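Local coordinates for protein esterase (Sinorhizobium meliloti 1021, PDB 4TX1) that probably hydrolyses acetyl esters as a carbohydrate acetylesterase of the SGNH-hydrolase family, at residues A[93-98]-A[124-129]. Residues are numbered along the deposited sequence; the frame is centred on the assembly and turned at random.
Sequences DLIVFM and NLVRRH
Arg128 N donates to Asn124 O at 2.9 Å and closes the last turn of the helix that carries Val126, the residue that meets Ile95 and Phe97 of the strand. A second, longer bond from His129 N to Val126 O, 3.3 Å, follows as the chain leaves helical geometry. The contact itself is apolar. It is small, burying 113 Å² in all, and Val126 supplies the whole helix side of it. Its two methyls are shared out between two strand residues. Val126 CG1 meets Ile95 CD1 tip to tip at 3.6 Å. Val126 CG2 lies 3.8 Å from Phe97 CZ and approaches the ring from its edge, roughly in line with the ring. The valine has CG1 anti to its backbone N (chi1 174°), which leaves CG2 beside that nitrogen and opens the fork across both partners. Ile95 uses its two branches differently. Ile95 CG1 carries CD1 out to the helix, while Ile95 CG2 sits over one face of the Phe97 ring, 3.7 Å from its plane and displaced from the ring centre to one side. The ring therefore has a methyl of its own strand on a face and a methyl of the helix at its edge. The backbones stay well apart, with the CA atoms of Ile95 and Val126 separated by 8.2 Å. Pro139 touches both Ile95 and Val126. Arg128 NH2 makes a hydrogen bond to His129 O of a second subunit. The arrangement is strand-to-helix packing in a beta-alpha-beta crossover: helix 112-127 links strand 94-98 to its parallel neighbour 140-145 and packs on one face of the sheet. Leu94 packs against helix 205-223, while Phe97 also touches Tyr19 and Ile141 on the adjoining strands 14-20 and 140-145.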
ATOM      1  N   ASP A  93      12.853 -27.186   0.961  1.00 18.04           N
ATOM      2  CA  ASP A  93      12.632 -28.398   1.792  1.00 19.35           C
ATOM      3  C   ASP A  93      12.298 -28.109   3.235  1.00 16.75           C
ATOM      4  O   ASP A  93      11.491 -28.812   3.850  1.00 16.68           O
ATOM      5  CB  ASP A  93      13.847 -29.336   1.682  1.00 20.50           C
ATOM      6  CG  ASP A  93      14.072 -29.779   0.248  1.00 25.63           C
ATOM      7  OD1 ASP A  93      13.195 -30.444  -0.318  1.00 28.90           O
ATOM      8  OD2 ASP A  93      15.022 -29.326  -0.366  1.00 24.89           O
ATOM      9  N   LEU A  94      12.803 -26.973   3.756  1.00 16.62           N
ATOM     10  CA  LEU A  94      12.570 -26.574   5.111  1.00 16.34           C
ATOM     11  C   LEU A  94      12.632 -25.057   5.247  1.00 16.02           C
ATOM     12  O   LEU A  94      13.558 -24.448   4.728  1.00 16.26           O
ATOM     13  CB  LEU A  94      13.690 -27.084   6.030  1.00 16.29           C
ATOM     14  CG  LEU A  94      13.641 -26.853   7.519  1.00 16.70           C
ATOM     15  CD1 LEU A  94      12.412 -27.420   8.243  1.00 18.04           C
ATOM     16  CD2 LEU A  94      14.980 -27.373   8.144  1.00 16.40           C
ATOM     17  N   ILE A  95      11.687 -24.539   5.986  1.00 15.37           N
ATOM     18  CA  ILE A  95      11.723 -23.100   6.377  1.00 15.33           C
ATOM     19  C   ILE A  95      11.975 -23.134   7.869  1.00 13.96           C
ATOM     20  O   ILE A  95      11.224 -23.803   8.629  1.00 15.96           O
ATOM     21  CB  ILE A  95      10.407 -22.389   6.032  1.00 16.65           C
ATOM     22  CG1 ILE A  95      10.249 -22.393   4.490  1.00 20.20           C
ATOM     23  CG2 ILE A  95      10.489 -20.960   6.628  1.00 17.06           C
ATOM     24  CD1 ILE A  95       9.430 -23.414   3.880  1.00 26.58           C
ATOM     25  N   VAL A  96      12.986 -22.405   8.321  1.00 14.93           N
ATOM     26  CA  VAL A  96      13.278 -22.216   9.739  1.00 13.53           C
ATOM     27  C   VAL A  96      12.956 -20.773  10.152  1.00 14.41           C
ATOM     28  O   VAL A  96      13.599 -19.859   9.612  1.00 14.54           O
ATOM     29  CB  VAL A  96      14.783 -22.488  10.040  1.00 13.78           C
ATOM     30  CG1 VAL A  96      15.036 -22.402  11.584  1.00 14.56           C
ATOM     31  CG2 VAL A  96      15.117 -23.892   9.437  1.00 13.64           C
ATOM     32  N   PHE A  97      12.030 -20.595  11.074  1.00 14.58           N
ATOM     33  CA  PHE A  97      11.661 -19.270  11.582  1.00 13.63           C
ATOM     34  C   PHE A  97      12.356 -19.018  12.909  1.00 15.40           C
ATOM     35  O   PHE A  97      12.337 -19.860  13.819  1.00 15.48           O
ATOM     36  CB  PHE A  97      10.183 -19.142  11.822  1.00 13.95           C
ATOM     37  CG  PHE A  97       9.338 -19.171  10.553  1.00 14.06           C
ATOM     38  CD1 PHE A  97       9.467 -18.157   9.623  1.00 13.64           C
ATOM     39  CD2 PHE A  97       8.410 -20.152  10.302  1.00 13.49           C
ATOM     40  CE1 PHE A  97       8.706 -18.124   8.512  1.00 12.88           C
ATOM     41  CE2 PHE A  97       7.588 -20.139   9.201  1.00 13.85           C
ATOM     42  CZ  PHE A  97       7.781 -19.142   8.243  1.00 13.02           C
ATOM     43  N   MET A  98      12.975 -17.862  13.008  1.00 14.11           N
ATOM     44  CA  MET A  98      13.347 -17.376  14.331  1.00 12.71           C
ATOM     45  C   MET A  98      12.977 -15.901  14.498  1.00 13.95           C
ATOM     46  O   MET A  98      13.756 -14.976  14.146  1.00 14.30           O
ATOM     47  CB  MET A  98      14.838 -17.665  14.685  1.00 15.52           C
ATOM     48  CG  MET A  98      15.070 -17.418  16.170  1.00 16.55           C
ATOM     49  SD  MET A  98      16.676 -17.971  16.819  1.00 19.43           S
ATOM     50  CE  MET A  98      17.700 -16.636  16.220  1.00 18.81           C
ATOM     51  N   ASN A 124       1.034 -20.371   7.971  1.00 13.79           N
ATOM     52  CA  ASN A 124      -0.031 -20.477   6.942  1.00 15.77           C
ATOM     53  C   ASN A 124       0.380 -19.914   5.567  1.00 15.57           C
ATOM     54  O   ASN A 124      -0.024 -20.457   4.540  1.00 14.62           O
ATOM     55  CB  ASN A 124      -1.300 -19.772   7.448  1.00 17.30           C
ATOM     56  CG  ASN A 124      -1.999 -20.596   8.547  1.00 25.04           C
ATOM     57  OD1 ASN A 124      -2.123 -21.852   8.411  1.00 31.58           O
ATOM     58  ND2 ASN A 124      -2.398 -19.943   9.629  1.00 25.80           N
ATOM     59  N   LEU A 125       1.203 -18.842   5.565  1.00 13.45           N
ATOM     60  CA  LEU A 125       1.738 -18.300   4.315  1.00 12.76           C
ATOM     61  C   LEU A 125       2.581 -19.331   3.600  1.00 12.79           C
ATOM     62  O   LEU A 125       2.576 -19.401   2.366  1.00 14.15           O
ATOM     63  CB  LEU A 125       2.515 -16.969   4.560  1.00 11.22           C
ATOM     64  CG  LEU A 125       1.576 -15.811   4.900  1.00 13.47           C
ATOM     65  CD1 LEU A 125       2.486 -14.671   5.443  1.00 11.76           C
ATOM     66  CD2 LEU A 125       0.766 -15.351   3.674  1.00 13.36           C
ATOM     67  N   VAL A 126       3.360 -20.132   4.334  1.00 12.66           N
ATOM     68  CA  VAL A 126       4.178 -21.154   3.733  1.00 11.59           C
ATOM     69  C   VAL A 126       3.232 -22.251   3.141  1.00 12.00           C
ATOM     70  O   VAL A 126       3.423 -22.676   1.956  1.00 15.09           O
ATOM     71  CB  VAL A 126       5.162 -21.801   4.734  1.00 12.81           C
ATOM     72  CG1 VAL A 126       5.880 -22.951   4.060  1.00 13.54           C
ATOM     73  CG2 VAL A 126       6.184 -20.748   5.232  1.00 12.89           C
ATOM     74  N   ARG A 127       2.284 -22.656   3.945  1.00 14.24           N
ATOM     75  CA  ARG A 127       1.465 -23.782   3.595  1.00 16.53           C
ATOM     76  C   ARG A 127       0.560 -23.476   2.432  1.00 17.79           C
ATOM     77  O   ARG A 127       0.140 -24.360   1.736  1.00 18.53           O
ATOM     78  CB  ARG A 127       0.680 -24.206   4.794  1.00 20.00           C
ATOM     79  CG  ARG A 127       1.590 -24.647   5.918  1.00 20.00           C
ATOM     80  CD  ARG A 127       1.330 -26.059   6.254  1.00 20.00           C
ATOM     81  NE  ARG A 127       2.338 -26.725   7.049  1.00 20.00           N
ATOM     82  CZ  ARG A 127       2.145 -27.057   8.302  1.00 20.00           C
ATOM     83  NH1 ARG A 127       1.047 -26.699   8.912  1.00 20.00           N
ATOM     84  NH2 ARG A 127       3.058 -27.729   8.944  1.00 20.00           N
ATOM     85  N   ARG A 128       0.262 -22.213   2.247  1.00 14.62           N
ATOM     86  CA  ARG A 128      -0.613 -21.804   1.115  1.00 16.01           C
ATOM     87  C   ARG A 128       0.051 -21.114  -0.030  1.00 15.11           C
ATOM     88  O   ARG A 128      -0.666 -20.616  -0.879  1.00 15.30           O
ATOM     89  CB  ARG A 128      -1.751 -20.925   1.595  1.00 17.97           C
ATOM     90  CG  ARG A 128      -2.598 -21.515   2.744  1.00 23.02           C
ATOM     91  CD  ARG A 128      -3.248 -22.814   2.358  1.00 25.98           C
ATOM     92  NE  ARG A 128      -4.635 -22.722   1.839  1.00 32.35           N
ATOM     93  CZ  ARG A 128      -5.194 -23.534   0.897  1.00 38.47           C
ATOM     94  NH1 ARG A 128      -4.436 -24.461   0.265  1.00 43.42           N
ATOM     95  NH2 ARG A 128      -6.484 -23.324   0.464  1.00 29.08           N
ATOM     96  N   HIS A 129       1.371 -21.045  -0.027  1.00 14.46           N
ATOM     97  CA  HIS A 129       2.095 -20.339  -1.044  1.00 14.20           C
ATOM     98  C   HIS A 129       1.870 -20.940  -2.409  1.00 14.98           C
ATOM     99  O   HIS A 129       1.911 -22.179  -2.538  1.00 15.92           O
ATOM    100  CB  HIS A 129       3.620 -20.284  -0.720  1.00 13.04           C
ATOM    101  CG  HIS A 129       4.335 -19.323  -1.614  1.00 13.94           C
ATOM    102  ND1 HIS A 129       4.250 -17.960  -1.439  1.00 12.03           N
ATOM    103  CD2 HIS A 129       5.016 -19.507  -2.774  1.00 14.46           C
ATOM    104  CE1 HIS A 129       4.873 -17.350  -2.431  1.00 11.68           C
ATOM    105  NE2 HIS A 129       5.320 -18.259  -3.284  1.00 14.13           N
TER